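Local coordinates for protein staphylococcal enterotoxin-like toxin (Staphylococcus aureus, PDB 4DXG) that binds sialylated glycans through its beta-grasp domain, and probably helps the bacterium evade host immunity as other superantigen-like proteins do, at residues A[104-109]-A[128-133]; A[134-139]-A[189-194]; A[167-172]-A[193-198]. One frame throughout, in Å; residues are numbered along the deposited sequence. Where two conformers were deposited one is given.

Interaction 1: residues A[104-109]-A[128-133]; sequences KVDHKA and EFKITK
Ile131 N bonds to the carbonyl O of His107 at 2.7 Å, and His107 N returns the bond to Ile131 O at 3.0 Å. Two residues along, Ala109 and Phe129 form the next hydrogen-bonded pair, with Phe129 N 2.7 Å from Ala109 O. Lys108 and Lys130 face each other between them as a non-hydrogen-bonded pair, where the CA-H of Lys108 makes a bent contact with Phe129 O. This is the open end of the hairpin made by strands 107-116 and 122-131, in the five-stranded sheet of the beta-grasp domain; strand 122-131 is one of its two outermost strands. Side chains alternate across it. His107, Ala109, Phe129 and Ile131 share one face, and Phe129 packs there on Leu141 and Leu145 of helix 138-153. The methyl CD1 of Ile131 sits between two ring edges, in the plane of each: it is 4.0 Å from His107 CD2 and 3.8 Å from Phe129 CD2. With CG trans to the backbone N (chi1 177°), the imidazole of His107 lies alongside Ile131, and its NE2 hydrogen-bonds to Ile196 O, which helps hold the ring's rotation. On the exposed side the charges pair up. Lys130 bends at chi2 and chi3 and brings NZ to 3.3 Å from both Asp106 OD1 and Asp106 OD2, a salt bridge in which the bond to OD2 is weak. Lys108 runs out extended and leans its aliphatic part on Glu128, CD to CG 3.6 Å; the ion pair beyond, Lys108 NZ to Glu128 OE1, is long at 3.7 Å. Past the last bridge, Val105 lays CB and CG1 over the peptide joining Thr132 to Lys133.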
loop_
_atom_site.group_PDB
_atom_site.type_symbol
_atom_site.label_atom_id
_atom_site.label_comp_id
_atom_site.label_asym_id
_atom_site.label_seq_id
_atom_site.Cartn_x
_atom_site.Cartn_y
_atom_site.Cartn_z
ATOM N N LYS A 104 3.214 -18.072 -11.984
ATOM C CA LYS A 104 2.093 -17.237 -12.402
ATOM C C LYS A 104 1.176 -16.970 -11.230
ATOM O O LYS A 104 0.864 -17.833 -10.453
ATOM C CB LYS A 104 1.277 -17.887 -13.517
ATOM C CG LYS A 104 2.041 -18.237 -14.779
ATOM C CD LYS A 104 1.133 -18.993 -15.712
ATOM C CE LYS A 104 1.801 -19.255 -17.033
ATOM N NZ LYS A 104 1.026 -20.245 -17.815
ATOM N N VAL A 105 0.737 -15.739 -11.118
ATOM C CA VAL A 105 -0.258 -15.388 -10.143
ATOM C C VAL A 105 -1.334 -14.607 -10.869
ATOM O O VAL A 105 -1.026 -13.657 -11.583
ATOM C CB VAL A 105 0.329 -14.526 -9.030
ATOM C CG1 VAL A 105 -0.760 -14.211 -7.986
ATOM C CG2 VAL A 105 1.520 -15.225 -8.406
ATOM N N ASP A 106 -2.585 -15.042 -10.681
ATOM C CA ASP A 106 -3.782 -14.327 -11.141
ATOM C C ASP A 106 -4.959 -14.709 -10.228
ATOM O O ASP A 106 -5.714 -15.662 -10.500
ATOM C CB ASP A 106 -4.096 -14.625 -12.611
ATOM C CG ASP A 106 -5.191 -13.713 -13.173
ATOM O OD1 ASP A 106 -5.825 -12.986 -12.374
ATOM O OD2 ASP A 106 -5.417 -13.712 -14.412
ATOM N N HIS A 107 -5.084 -13.960 -9.139
ATOM C CA HIS A 107 -5.997 -14.268 -8.056
ATOM C C HIS A 107 -6.911 -13.063 -7.914
ATOM O O HIS A 107 -6.456 -11.925 -8.025
ATOM C CB HIS A 107 -5.167 -14.524 -6.803
ATOM C CG HIS A 107 -5.964 -14.791 -5.566
ATOM N ND1 HIS A 107 -6.338 -16.062 -5.181
ATOM C CD2 HIS A 107 -6.428 -13.956 -4.607
ATOM C CE1 HIS A 107 -6.999 -15.993 -4.038
ATOM N NE2 HIS A 107 -7.067 -14.726 -3.669
ATOM N N LYS A 108 -8.218 -13.284 -7.781
ATOM C CA LYS A 108 -9.096 -12.171 -7.375
ATOM C C LYS A 108 -9.862 -12.480 -6.095
ATOM O O LYS A 108 -10.225 -13.628 -5.834
ATOM C CB LYS A 108 -9.981 -11.638 -8.517
ATOM C CG LYS A 108 -10.910 -12.592 -9.100
ATOM C CD LYS A 108 -11.640 -11.971 -10.292
ATOM C CE LYS A 108 -12.282 -13.065 -11.163
ATOM N NZ LYS A 108 -13.045 -12.481 -12.307
ATOM N N ALA A 109 -10.021 -11.463 -5.261
ATOM C CA ALA A 109 -10.765 -11.606 -4.014
ATOM C C ALA A 109 -11.961 -10.662 -4.005
ATOM O O ALA A 109 -11.946 -9.596 -4.634
ATOM C CB ALA A 109 -9.889 -11.377 -2.837
ATOM N N GLU A 128 -14.411 -6.664 -7.085
ATOM C CA GLU A 128 -13.550 -7.800 -7.132
ATOM C C GLU A 128 -12.144 -7.218 -7.235
ATOM O O GLU A 128 -11.917 -6.254 -7.964
ATOM C CB GLU A 128 -13.899 -8.607 -8.366
ATOM C CG GLU A 128 -13.782 -10.088 -8.167
ATOM C CD GLU A 128 -14.913 -10.855 -8.856
ATOM O OE1 GLU A 128 -15.241 -10.501 -10.028
ATOM O OE2 GLU A 128 -15.451 -11.802 -8.208
ATOM N N PHE A 129 -11.195 -7.778 -6.501
ATOM C CA PHE A 129 -9.896 -7.149 -6.437
ATOM C C PHE A 129 -8.837 -8.077 -6.977
ATOM O O PHE A 129 -8.663 -9.203 -6.501
ATOM C CB PHE A 129 -9.582 -6.711 -5.009
ATOM C CG PHE A 129 -8.325 -5.929 -4.883
ATOM C CD1 PHE A 129 -8.309 -4.562 -5.180
ATOM C CD2 PHE A 129 -7.150 -6.541 -4.466
ATOM C CE1 PHE A 129 -7.125 -3.796 -5.024
ATOM C CE2 PHE A 129 -5.969 -5.795 -4.323
ATOM C CZ PHE A 129 -5.960 -4.418 -4.600
ATOM N N LYS A 130 -8.126 -7.576 -7.984
ATOM C CA LYS A 130 -7.195 -8.420 -8.707
ATOM C C LYS A 130 -5.816 -8.368 -8.064
ATOM O O LYS A 130 -5.276 -7.300 -7.847
ATOM C CB LYS A 130 -7.191 -8.094 -10.195
ATOM C CG LYS A 130 -6.638 -9.273 -11.019
ATOM C CD LYS A 130 -7.446 -9.585 -12.303
ATOM C CE LYS A 130 -6.488 -10.138 -13.405
ATOM N NZ LYS A 130 -7.144 -10.870 -14.567
ATOM N N ILE A 131 -5.307 -9.519 -7.666
ATOM C CA ILE A 131 -3.975 -9.641 -7.113
ATOM C C ILE A 131 -3.177 -10.390 -8.153
ATOM O O ILE A 131 -3.587 -11.463 -8.608
ATOM C CB ILE A 131 -3.918 -10.446 -5.739
ATOM C CG1 ILE A 131 -4.473 -9.617 -4.559
ATOM C CG2 ILE A 131 -2.476 -10.942 -5.413
ATOM C CD1 ILE A 131 -5.865 -10.061 -4.122
ATOM N N THR A 132 -2.038 -9.823 -8.520
ATOM C CA THR A 132 -1.185 -10.430 -9.503
ATOM C C THR A 132 0.217 -10.736 -8.922
ATOM O O THR A 132 1.140 -11.070 -9.646
ATOM C CB THR A 132 -1.110 -9.549 -10.768
ATOM O OG1 THR A 132 -0.309 -8.405 -10.489
ATOM C CG2 THR A 132 -2.506 -9.058 -11.220
ATOM N N LYS A 133 0.355 -10.652 -7.610
ATOM C CA LYS A 133 1.612 -10.908 -6.939
ATOM C C LYS A 133 1.484 -11.964 -5.833
ATOM O O LYS A 133 0.605 -11.887 -4.984
ATOM C CB LYS A 133 2.157 -9.603 -6.354
ATOM C CG LYS A 133 2.892 -8.722 -7.371
ATOM C CD LYS A 133 3.203 -7.348 -6.799
ATOM C CE LYS A 133 4.251 -7.333 -5.632
ATOM N NZ LYS A 133 5.289 -8.423 -5.526
#

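Interaction 2: residues A[134-139]-A[189-194]; sequences EQISLK and DVIDGT. With SIA (N-acetyl-alpha-neuraminic acid), chain B.
Leu138 and Asp189 meet at one end of a small two-stranded antiparallel sheet, strand 135-137 against strand 190-192, just where helix 138-153 begins with Ser137 as its N-cap residue. Ile136 and Ile191 are its hydrogen-bonded pair, with Ile136 N 2.8 Å from Ile191 O. At the far end Gly193 N closes on Glu134 O from well above the carbonyl plane. Ile191 holds CG1 in the cramped slot between its own N and carbonyl carbon (chi1 63°), which sets CG1 4.0 Å from Ile136 CG2 on the buried face. On the other face Gln135 is fully extended, CG opposite the backbone N (chi1 -180°), and lies across Val190, with NE2 3.5 Å from Val190 CG2; its OE1 is taken by Lys99 N. Leu138 splits its two methyls. CD2 meets Ile191 CG2 at 4.0 Å, the side chains roughly perpendicular, while CD1 presses on Asp189 CB at 3.5 Å. That same CD1 also touches the N-acetylneuraminic acid, 3.4 Å from its O9, the hydroxyl that donates a 2.6 Å hydrogen bond to Asp189 OD2.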
loop_
_atom_site.group_PDB
_atom_site.type_symbol
_atom_site.label_atom_id
_atom_site.label_comp_id
_atom_site.label_asym_id
_atom_site.label_seq_id
_atom_site.Cartn_x
_atom_site.Cartn_y
_atom_site.Cartn_z
ATOM N N GLU A 134 2.378 -12.947 -5.840
ATOM C CA GLU A 134 2.448 -13.997 -4.828
ATOM C C GLU A 134 2.704 -13.411 -3.410
ATOM O O GLU A 134 2.243 -13.961 -2.354
ATOM C CB GLU A 134 3.576 -14.915 -5.261
ATOM C CG GLU A 134 3.751 -16.215 -4.561
ATOM C CD GLU A 134 5.005 -16.953 -5.062
ATOM O OE1 GLU A 134 5.837 -16.358 -5.782
ATOM O OE2 GLU A 134 5.180 -18.138 -4.739
ATOM N N GLN A 135 3.474 -12.316 -3.364
ATOM C CA GLN A 135 3.691 -11.647 -2.104
ATOM C C GLN A 135 3.358 -10.169 -2.271
ATOM O O GLN A 135 3.809 -9.512 -3.225
ATOM C CB GLN A 135 5.115 -11.857 -1.646
ATOM C CG GLN A 135 5.455 -11.181 -0.289
ATOM C CD GLN A 135 6.873 -11.548 0.147
ATOM O OE1 GLN A 135 7.876 -11.081 -0.421
ATOM N NE2 GLN A 135 6.956 -12.405 1.138
ATOM N N ILE A 136 2.549 -9.639 -1.374
ATOM C CA ILE A 136 2.101 -8.264 -1.563
ATOM C C ILE A 136 2.209 -7.470 -0.239
ATOM O O ILE A 136 1.944 -8.045 0.861
ATOM C CB ILE A 136 0.657 -8.249 -2.193
ATOM C CG1 ILE A 136 0.293 -6.846 -2.698
ATOM C CG2 ILE A 136 -0.351 -8.825 -1.209
ATOM C CD1 ILE A 136 -1.060 -6.745 -3.487
ATOM N N SER A 137 2.625 -6.199 -0.346
ATOM C CA SER A 137 2.801 -5.347 0.834
ATOM C C SER A 137 1.468 -4.770 1.305
ATOM O O SER A 137 0.550 -4.512 0.498
ATOM C CB SER A 137 3.851 -4.227 0.629
ATOM O OG SER A 137 3.512 -3.338 -0.446
ATOM N N LEU A 138 1.338 -4.554 2.602
ATOM C CA LEU A 138 0.129 -3.889 3.029
ATOM C C LEU A 138 0.053 -2.487 2.396
ATOM O O LEU A 138 -1.025 -1.998 2.138
ATOM C CB LEU A 138 0.021 -3.850 4.542
ATOM C CG LEU A 138 0.196 -5.162 5.275
ATOM C CD1 LEU A 138 0.076 -4.799 6.733
ATOM C CD2 LEU A 138 -0.854 -6.230 4.901
ATOM N N LYS A 139 1.196 -1.883 2.097
ATOM C CA LYS A 139 1.274 -0.553 1.508
ATOM C C LYS A 139 0.443 -0.489 0.245
ATOM O O LYS A 139 -0.251 0.508 -0.009
ATOM C CB LYS A 139 2.743 -0.209 1.165
ATOM C CG LYS A 139 2.979 1.215 0.572
ATOM C CD LYS A 139 4.338 1.312 -0.150
ATOM C CE LYS A 139 4.656 2.740 -0.649
ATOM N NZ LYS A 139 4.485 3.787 0.405
ATOM N N ASP A 189 5.238 -4.383 5.893
ATOM C CA ASP A 189 4.662 -5.684 6.179
ATOM C C ASP A 189 4.254 -6.370 4.876
ATOM O O ASP A 189 3.722 -5.731 3.971
ATOM C CB ASP A 189 3.479 -5.565 7.158
ATOM C CG ASP A 189 3.926 -5.329 8.629
ATOM O OD1 ASP A 189 4.990 -5.832 9.086
ATOM O OD2 ASP A 189 3.190 -4.632 9.356
ATOM N N VAL A 190 4.520 -7.665 4.763
ATOM C CA VAL A 190 4.119 -8.374 3.544
ATOM C C VAL A 190 3.306 -9.653 3.844
ATOM O O VAL A 190 3.417 -10.268 4.908
ATOM C CB VAL A 190 5.316 -8.658 2.585
ATOM C CG1 VAL A 190 6.132 -7.399 2.320
ATOM C CG2 VAL A 190 6.221 -9.698 3.167
ATOM N N ILE A 191 2.470 -10.025 2.889
ATOM C CA ILE A 191 1.589 -11.151 3.059
ATOM C C ILE A 191 1.441 -11.947 1.737
ATOM O O ILE A 191 1.776 -11.422 0.637
ATOM C CB ILE A 191 0.192 -10.697 3.641
ATOM C CG1 ILE A 191 -0.581 -9.755 2.697
ATOM C CG2 ILE A 191 0.320 -10.094 5.057
ATOM C CD1 ILE A 191 -2.131 -9.771 2.966
ATOM N N ASP A 192 0.970 -13.191 1.831
ATOM C CA ASP A 192 0.757 -14.016 0.639
ATOM C C ASP A 192 -0.501 -13.537 -0.025
ATOM O O ASP A 192 -1.586 -13.625 0.541
ATOM C CB ASP A 192 0.649 -15.518 0.976
ATOM C CG ASP A 192 0.538 -16.406 -0.280
ATOM O OD1 ASP A 192 0.215 -15.899 -1.399
ATOM O OD2 ASP A 192 0.782 -17.630 -0.157
ATOM N N GLY A 193 -0.355 -13.020 -1.231
ATOM C CA GLY A 193 -1.517 -12.529 -2.005
ATOM C C GLY A 193 -2.570 -13.604 -2.274
ATOM O O GLY A 193 -3.783 -13.365 -2.172
ATOM N N THR A 194 -2.132 -14.799 -2.633
ATOM C CA THR A 194 -3.113 -15.802 -3.077
ATOM C C THR A 194 -3.851 -16.427 -1.893
ATOM O O THR A 194 -4.674 -17.322 -2.100
ATOM C CB THR A 194 -2.495 -16.901 -3.930
ATOM O OG1 THR A 194 -1.574 -17.633 -3.118
ATOM C CG2 THR A 194 -1.755 -16.293 -5.097
HETATM C C1 SIA B . -5.002 -5.960 12.492
HETATM C C2 SIA B . -4.068 -6.326 13.666
HETATM C C3 SIA B . -4.597 -7.605 14.338
HETATM C C4 SIA B . -4.355 -8.865 13.497
HETATM C C5 SIA B . -2.910 -8.978 12.980
HETATM C C6 SIA B . -2.517 -7.640 12.349
HETATM C C7 SIA B . -1.072 -7.562 11.849
HETATM C C8 SIA B . -0.756 -6.158 11.357
HETATM C C9 SIA B . 0.563 -6.089 10.567
HETATM C C10 SIA B . -2.157 -11.168 12.043
HETATM C C11 SIA B . -2.346 -12.090 10.888
HETATM N N5 SIA B . -2.890 -10.049 11.978
HETATM O O1A SIA B . -6.252 -6.117 12.653
HETATM O O1B SIA B . -4.499 -5.491 11.431
HETATM O O4 SIA B . -4.623 -10.085 14.220
HETATM O O6 SIA B . -2.704 -6.587 13.316
HETATM O O7 SIA B . -0.217 -7.804 12.945
HETATM O O8 SIA B . -1.887 -5.727 10.572
HETATM O O9 SIA B . 0.731 -4.747 10.062
HETATM O O10 SIA B . -1.372 -11.435 12.948
#

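Interaction 3: residues A[167-172]-A[193-198]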
loop_
_atom_site.group_PDB
_atom_site.type_symbol
_atom_site.label_atom_id
_atom_site.label_comp_id
_atom_site.label_asym_id
_atom_site.label_seq_id
_atom_site.Cartn_x
_atom_site.Cartn_y
_atom_site.Cartn_z
ATOM N N LYS A 167 -9.223 -10.255 4.731
ATOM C CA LYS A 167 -9.417 -11.513 5.434
ATOM C C LYS A 167 -8.734 -12.637 4.696
ATOM O O LYS A 167 -8.871 -12.729 3.488
ATOM C CB LYS A 167 -10.916 -11.792 5.622
ATOM C CG LYS A 167 -11.524 -11.083 6.864
ATOM C CD LYS A 167 -13.037 -11.258 6.894
ATOM C CE LYS A 167 -13.703 -10.571 8.100
ATOM N NZ LYS A 167 -15.069 -9.989 7.764
ATOM N N MET A 168 -7.996 -13.472 5.431
ATOM C CA MET A 168 -7.168 -14.552 4.859
ATOM C C MET A 168 -7.774 -15.966 4.980
ATOM O O MET A 168 -8.453 -16.274 5.951
ATOM C CB MET A 168 -5.744 -14.596 5.493
ATOM C CG MET A 168 -5.032 -13.263 5.757
ATOM S SD MET A 168 -4.827 -12.314 4.250
ATOM C CE MET A 168 -3.379 -13.120 3.512
ATOM N N LYS A 169 -7.475 -16.813 3.999
ATOM C CA LYS A 169 -7.774 -18.247 4.024
ATOM C C LYS A 169 -7.681 -18.898 5.420
ATOM O O LYS A 169 -8.543 -19.695 5.794
ATOM C CB LYS A 169 -6.852 -18.973 3.013
ATOM C CG LYS A 169 -6.783 -20.520 3.095
ATOM C CD LYS A 169 -6.181 -21.174 1.808
ATOM C CE LYS A 169 -4.736 -21.656 2.002
ATOM N NZ LYS A 169 -4.061 -21.857 0.669
ATOM N N ASN A 170 -6.649 -18.561 6.189
ATOM C CA ASN A 170 -6.462 -19.138 7.530
ATOM C C ASN A 170 -7.262 -18.463 8.674
ATOM O O ASN A 170 -7.148 -18.850 9.836
ATOM C CB ASN A 170 -4.963 -19.184 7.877
ATOM C CG ASN A 170 -4.381 -17.809 8.147
ATOM O OD1 ASN A 170 -5.093 -16.784 8.095
ATOM N ND2 ASN A 170 -3.073 -17.771 8.451
ATOM N N GLY A 171 -8.065 -17.464 8.345
ATOM C CA GLY A 171 -8.757 -16.700 9.376
ATOM C C GLY A 171 -8.051 -15.432 9.873
ATOM O O GLY A 171 -8.689 -14.593 10.502
ATOM N N GLY A 172 -6.746 -15.276 9.613
ATOM C CA GLY A 172 -6.049 -14.047 9.973
ATOM C C GLY A 172 -6.678 -12.860 9.238
ATOM O O GLY A 172 -7.529 -13.040 8.346
ATOM N N GLY A 193 -0.355 -13.020 -1.231
ATOM C CA GLY A 193 -1.517 -12.529 -2.005
ATOM C C GLY A 193 -2.570 -13.604 -2.274
ATOM O O GLY A 193 -3.783 -13.365 -2.172
ATOM N N THR A 194 -2.132 -14.799 -2.633
ATOM C CA THR A 194 -3.113 -15.802 -3.077
ATOM C C THR A 194 -3.851 -16.427 -1.893
ATOM O O THR A 194 -4.674 -17.322 -2.100
ATOM C CB THR A 194 -2.495 -16.901 -3.930
ATOM O OG1 THR A 194 -1.574 -17.633 -3.118
ATOM C CG2 THR A 194 -1.755 -16.293 -5.097
ATOM N N ASN A 195 -3.565 -15.956 -0.667
ATOM C CA ASN A 195 -4.329 -16.363 0.520
ATOM C C ASN A 195 -5.304 -15.311 0.966
ATOM O O ASN A 195 -5.933 -15.480 2.031
ATOM C CB ASN A 195 -3.437 -16.566 1.734
ATOM C CG ASN A 195 -2.662 -17.855 1.706
ATOM O OD1 ASN A 195 -1.691 -17.980 2.446
ATOM N ND2 ASN A 195 -3.052 -18.801 0.855
ATOM N N ILE A 196 -5.383 -14.205 0.234
ATOM C CA ILE A 196 -6.393 -13.205 0.535
ATOM C C ILE A 196 -7.736 -13.724 0.028
ATOM O O ILE A 196 -7.897 -14.036 -1.171
ATOM C CB ILE A 196 -6.080 -11.881 -0.104
ATOM C CG1 ILE A 196 -4.711 -11.404 0.367
ATOM C CG2 ILE A 196 -7.206 -10.869 0.200
ATOM C CD1 ILE A 196 -4.291 -10.080 -0.280
ATOM N N ASP A 197 -8.687 -13.850 0.954
ATOM C CA ASP A 197 -9.949 -14.513 0.679
ATOM C C ASP A 197 -10.994 -13.484 0.332
ATOM O O ASP A 197 -11.629 -13.573 -0.703
ATOM C CB ASP A 197 -10.363 -15.336 1.886
ATOM C CG ASP A 197 -11.569 -16.228 1.616
ATOM O OD1 ASP A 197 -11.395 -17.373 1.146
ATOM O OD2 ASP A 197 -12.696 -15.796 1.940
ATOM N N ASN A 198 -11.183 -12.496 1.187
ATOM C CA ASN A 198 -12.098 -11.416 0.856
ATOM C C ASN A 198 -11.715 -10.119 1.589
ATOM O O ASN A 198 -10.870 -10.121 2.502
ATOM C CB ASN A 198 -13.560 -11.821 1.130
ATOM C CG ASN A 198 -13.900 -11.867 2.631
ATOM O OD1 ASN A 198 -14.494 -10.919 3.181
ATOM N ND2 ASN A 198 -13.526 -12.963 3.292
HETATM O O HOH W 1 -15.898 -11.558 5.813
#
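A classic beta bulge joins strand 162-168 to strand 196-203: Asp197 and Asn198 together face Lys167. The carbonyl O of Lys167 takes both of their backbone N-H groups, Asp197 N in the carbonyl plane at 2.8 Å and Asn198 N tilted from it and longer at 3.3 Å. Lys167 N answers with a bond to Asn198 O. Beyond the bulge the register has slipped by one residue, so Met168 stands opposite Ile196, and Lys169 N, 2.8 Å from Asn195 O, makes the last bond across. There the chain leaves the strand in a type I turn from Met168 to Gly171, and Asn170 OD1 accepts from Gly172 N as an Asx turn. Met168 curls back at chi2 (-59°) and chi3, which carries its thioether methyl over to strand 196-203: CE lies 3.8 Å from Ile196 CG1 and 3.9 Å from Asn195 CB. On the other flank the side chains of Lys167 and Asn198 cross at an angle, CB of Lys167 3.7 Å from ND2 of Asn198. That ND2 donates to Asp197 OD2 on the lone pair away from the other carboxylate oxygen, which steadies the amide. Asn198 OD1 receives a hydrogen from a water that also accepts from Lys167 NZ at 2.6 Å. In the five-stranded sheet, strand 196-203 lies between strands 162-168 and 107-116; the side chain of Ile196 also packs on Ala109 of 107-116 and on Ile191 of strand 190-192, which Met168 touches as well.

Gly193 and Thr194, which begin the 3-10 turn between strands 190-192 and 196-203, belong to both interaction 2 and interaction 3, and His107 of interaction 1 packs on the same turn. His107 NE2 lies 2.7 Å from Ile196 O, which joins interaction 1 to interaction 3. Interactions 2 and 3 also meet through apolar side chains: Ile191 CD1 lies 3.6 Å from Met168 CE and 3.9 Å from Ile196 CD1. Val105 CG2 touches Glu134 N at 3.5 Å, tying interaction 1 to interaction 2. The three centres are 11 to 12 Å apart. The sialic acid contacts interaction 2 directly, and its nearest atom is about 6 Å from the Met168 side chain.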